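Local coordinates for viral structural protein 4 (Bombyx mori cytoplasmic polyhedrosis virus, PDB 6TZ0), which binds GTP and probably serves the viral RNA-dependent RNA polymerase as a nucleotide-binding partner during transcription in the capsid, at residues L257-G262 with E266-V271. Sequence-based numbering, arbitrary orientation.
Sequences LITWTG and EVTMMV
The indole of W260 turns its pyrrole edge to M269, whose CB lies near the ring plane, 3.7 Å from NE1. With CG of M269 anti to the backbone N (chi1 -177°), the bend at its last torsion brings SD and CE close to NE1 from below the ring plane. SD stands 4.9 Å from the centroid of the five-membered ring and well off its normal, an oblique Met-aromatic contact. CG2 of I258, on the same strand, lies over the rim of the opposite face. Further along, CD1 of I258 meets CG2 of V271 at 3.9 Å. The two strands form a beta hairpin, the central pair of a four-stranded antiparallel sheet. I258 and M269 form a hydrogen-bonded pair: I258 N donates to M269 O at 2.9 Å, and M269 N returns a bond to I258 O at 2.8 Å. The face bearing I258, W260, V267 and M269 is buried, with L293 of helix 290-296 packed against it and Y286 edge-to-face with W260. On the other face the methyls of T259 and T268 touch, CG2 to CG2, at 3.8 Å, while OG1 of T268 is hydrogen-bonded to T300. Beyond them CD1 of L257 rests on CG of M270 at 4.2 Å. Near the turn, R595 of the RNA-dependent RNA polymerase chain donates to E266 O and packs on V267, bringing this end of the hairpin against the polymerase.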
ATOM      1  N   LEU B 257      11.219  28.730 -40.025  1.00 25.69           N
ATOM      2  CA  LEU B 257       9.863  28.232 -40.180  1.00 25.69           C
ATOM      3  C   LEU B 257       9.604  28.083 -41.667  1.00 25.69           C
ATOM      4  O   LEU B 257       9.744  29.046 -42.423  1.00 25.69           O
ATOM      5  CB  LEU B 257       8.848  29.164 -39.514  1.00 25.69           C
ATOM      6  CG  LEU B 257       7.406  28.680 -39.431  1.00 25.69           C
ATOM      7  CD1 LEU B 257       6.850  29.048 -38.098  1.00 25.69           C
ATOM      8  CD2 LEU B 257       6.573  29.358 -40.487  1.00 25.69           C
ATOM      9  N   ILE B 258       9.234  26.880 -42.080  1.00 25.82           N
ATOM     10  CA  ILE B 258       9.042  26.540 -43.480  1.00 25.82           C
ATOM     11  C   ILE B 258       7.573  26.209 -43.689  1.00 25.82           C
ATOM     12  O   ILE B 258       6.966  25.537 -42.853  1.00 25.82           O
ATOM     13  CB  ILE B 258       9.937  25.352 -43.872  1.00 25.82           C
ATOM     14  CG1 ILE B 258      11.381  25.627 -43.478  1.00 25.82           C
ATOM     15  CG2 ILE B 258       9.894  25.119 -45.360  1.00 25.82           C
ATOM     16  CD1 ILE B 258      12.259  24.421 -43.550  1.00 25.82           C
ATOM     17  N   THR B 259       6.994  26.690 -44.784  1.00 26.89           N
ATOM     18  CA  THR B 259       5.672  26.255 -45.215  1.00 26.89           C
ATOM     19  C   THR B 259       5.814  25.441 -46.491  1.00 26.89           C
ATOM     20  O   THR B 259       6.498  25.859 -47.427  1.00 26.89           O
ATOM     21  CB  THR B 259       4.720  27.431 -45.439  1.00 26.89           C
ATOM     22  OG1 THR B 259       5.241  28.284 -46.458  1.00 26.89           O
ATOM     23  CG2 THR B 259       4.539  28.219 -44.164  1.00 26.89           C
ATOM     24  N   TRP B 260       5.182  24.280 -46.515  1.00 26.42           N
ATOM     25  CA  TRP B 260       5.348  23.290 -47.563  1.00 26.42           C
ATOM     26  C   TRP B 260       4.057  23.154 -48.352  1.00 26.42           C
ATOM     27  O   TRP B 260       3.048  23.782 -48.050  1.00 26.42           O
ATOM     28  CB  TRP B 260       5.731  21.942 -46.960  1.00 26.42           C
ATOM     29  CG  TRP B 260       7.034  21.909 -46.261  1.00 26.42           C
ATOM     30  CD1 TRP B 260       7.256  22.168 -44.947  1.00 26.42           C
ATOM     31  CD2 TRP B 260       8.289  21.519 -46.811  1.00 26.42           C
ATOM     32  NE1 TRP B 260       8.579  22.007 -44.649  1.00 26.42           N
ATOM     33  CE2 TRP B 260       9.237  21.604 -45.780  1.00 26.42           C
ATOM     34  CE3 TRP B 260       8.708  21.123 -48.080  1.00 26.42           C
ATOM     35  CZ2 TRP B 260      10.576  21.306 -45.977  1.00 26.42           C
ATOM     36  CZ3 TRP B 260      10.033  20.824 -48.273  1.00 26.42           C
ATOM     37  CH2 TRP B 260      10.954  20.924 -47.231  1.00 26.42           C
ATOM     38  N   THR B 261       4.087  22.294 -49.359  1.00 27.36           N
ATOM     39  CA  THR B 261       2.883  21.888 -50.068  1.00 27.36           C
ATOM     40  C   THR B 261       2.490  20.507 -49.566  1.00 27.36           C
ATOM     41  O   THR B 261       3.338  19.619 -49.459  1.00 27.36           O
ATOM     42  CB  THR B 261       3.104  21.870 -51.577  1.00 27.36           C
ATOM     43  OG1 THR B 261       4.092  20.889 -51.902  1.00 27.36           O
ATOM     44  CG2 THR B 261       3.585  23.216 -52.045  1.00 27.36           C
ATOM     45  N   GLY B 262       1.223  20.330 -49.235  1.00 26.49           N
ATOM     46  CA  GLY B 262       0.760  19.085 -48.674  1.00 26.49           C
ATOM     47  C   GLY B 262      -0.199  18.351 -49.587  1.00 26.49           C
ATOM     48  O   GLY B 262      -0.652  18.860 -50.605  1.00 26.49           O
ATOM     49  N   GLU B 266      -1.458  22.894 -46.802  1.00 28.51           N
ATOM     50  CA  GLU B 266      -0.076  23.301 -46.614  1.00 28.51           C
ATOM     51  C   GLU B 266       0.351  23.001 -45.184  1.00 28.51           C
ATOM     52  O   GLU B 266      -0.468  22.985 -44.263  1.00 28.51           O
ATOM     53  CB  GLU B 266       0.140  24.784 -46.932  1.00 28.51           C
ATOM     54  CG  GLU B 266      -0.448  25.752 -45.944  1.00 28.51           C
ATOM     55  CD  GLU B 266      -0.183  27.187 -46.329  1.00 28.51           C
ATOM     56  OE1 GLU B 266       0.385  27.410 -47.415  1.00 28.51           O
ATOM     57  OE2 GLU B 266      -0.518  28.094 -45.539  1.00 28.51           O
ATOM     58  N   VAL B 267       1.645  22.747 -45.012  1.00 26.20           N
ATOM     59  CA  VAL B 267       2.200  22.221 -43.771  1.00 26.20           C
ATOM     60  C   VAL B 267       3.286  23.169 -43.283  1.00 26.20           C
ATOM     61  O   VAL B 267       4.169  23.545 -44.059  1.00 26.20           O
ATOM     62  CB  VAL B 267       2.764  20.800 -43.974  1.00 26.20           C
ATOM     63  CG1 VAL B 267       3.364  20.267 -42.694  1.00 26.20           C
ATOM     64  CG2 VAL B 267       1.692  19.860 -44.483  1.00 26.20           C
ATOM     65  N   THR B 268       3.235  23.543 -42.005  1.00 26.33           N
ATOM     66  CA  THR B 268       4.255  24.397 -41.405  1.00 26.33           C
ATOM     67  C   THR B 268       5.205  23.591 -40.524  1.00 26.33           C
ATOM     68  O   THR B 268       4.772  22.763 -39.719  1.00 26.33           O
ATOM     69  CB  THR B 268       3.626  25.515 -40.577  1.00 26.33           C
ATOM     70  OG1 THR B 268       2.880  24.947 -39.500  1.00 26.33           O
ATOM     71  CG2 THR B 268       2.696  26.346 -41.431  1.00 26.33           C
ATOM     72  N   MET B 269       6.502  23.862 -40.666  1.00 26.20           N
ATOM     73  CA  MET B 269       7.554  23.115 -39.989  1.00 26.20           C
ATOM     74  C   MET B 269       8.526  24.063 -39.302  1.00 26.20           C
ATOM     75  O   MET B 269       9.110  24.930 -39.953  1.00 26.20           O
ATOM     76  CB  MET B 269       8.324  22.242 -40.983  1.00 26.20           C
ATOM     77  CG  MET B 269       9.394  21.377 -40.356  1.00 26.20           C
ATOM     78  SD  MET B 269      10.340  20.489 -41.596  1.00 26.20           S
ATOM     79  CE  MET B 269       9.157  19.256 -42.100  1.00 26.20           C
ATOM     80  N   MET B 270       8.721  23.878 -38.000  1.00 30.17           N
ATOM     81  CA  MET B 270       9.713  24.623 -37.234  1.00 30.17           C
ATOM     82  C   MET B 270      11.011  23.829 -37.195  1.00 30.17           C
ATOM     83  O   MET B 270      11.001  22.634 -36.891  1.00 30.17           O
ATOM     84  CB  MET B 270       9.218  24.896 -35.816  1.00 30.17           C
ATOM     85  CG  MET B 270       8.018  25.803 -35.754  1.00 30.17           C
ATOM     86  SD  MET B 270       7.355  25.982 -34.093  1.00 30.17           S
ATOM     87  CE  MET B 270       8.587  27.029 -33.356  1.00 30.17           C
ATOM     88  N   VAL B 271      12.123  24.490 -37.513  1.00 27.93           N
ATOM     89  CA  VAL B 271      13.430  23.853 -37.633  1.00 27.93           C
ATOM     90  C   VAL B 271      14.422  24.611 -36.760  1.00 27.93           C
ATOM     91  O   VAL B 271      14.427  25.845 -36.744  1.00 27.93           O
ATOM     92  CB  VAL B 271      13.903  23.814 -39.108  1.00 27.93           C
ATOM     93  CG1 VAL B 271      15.284  23.215 -39.248  1.00 27.93           C
ATOM     94  CG2 VAL B 271      12.951  23.022 -39.957  1.00 27.93           C
TER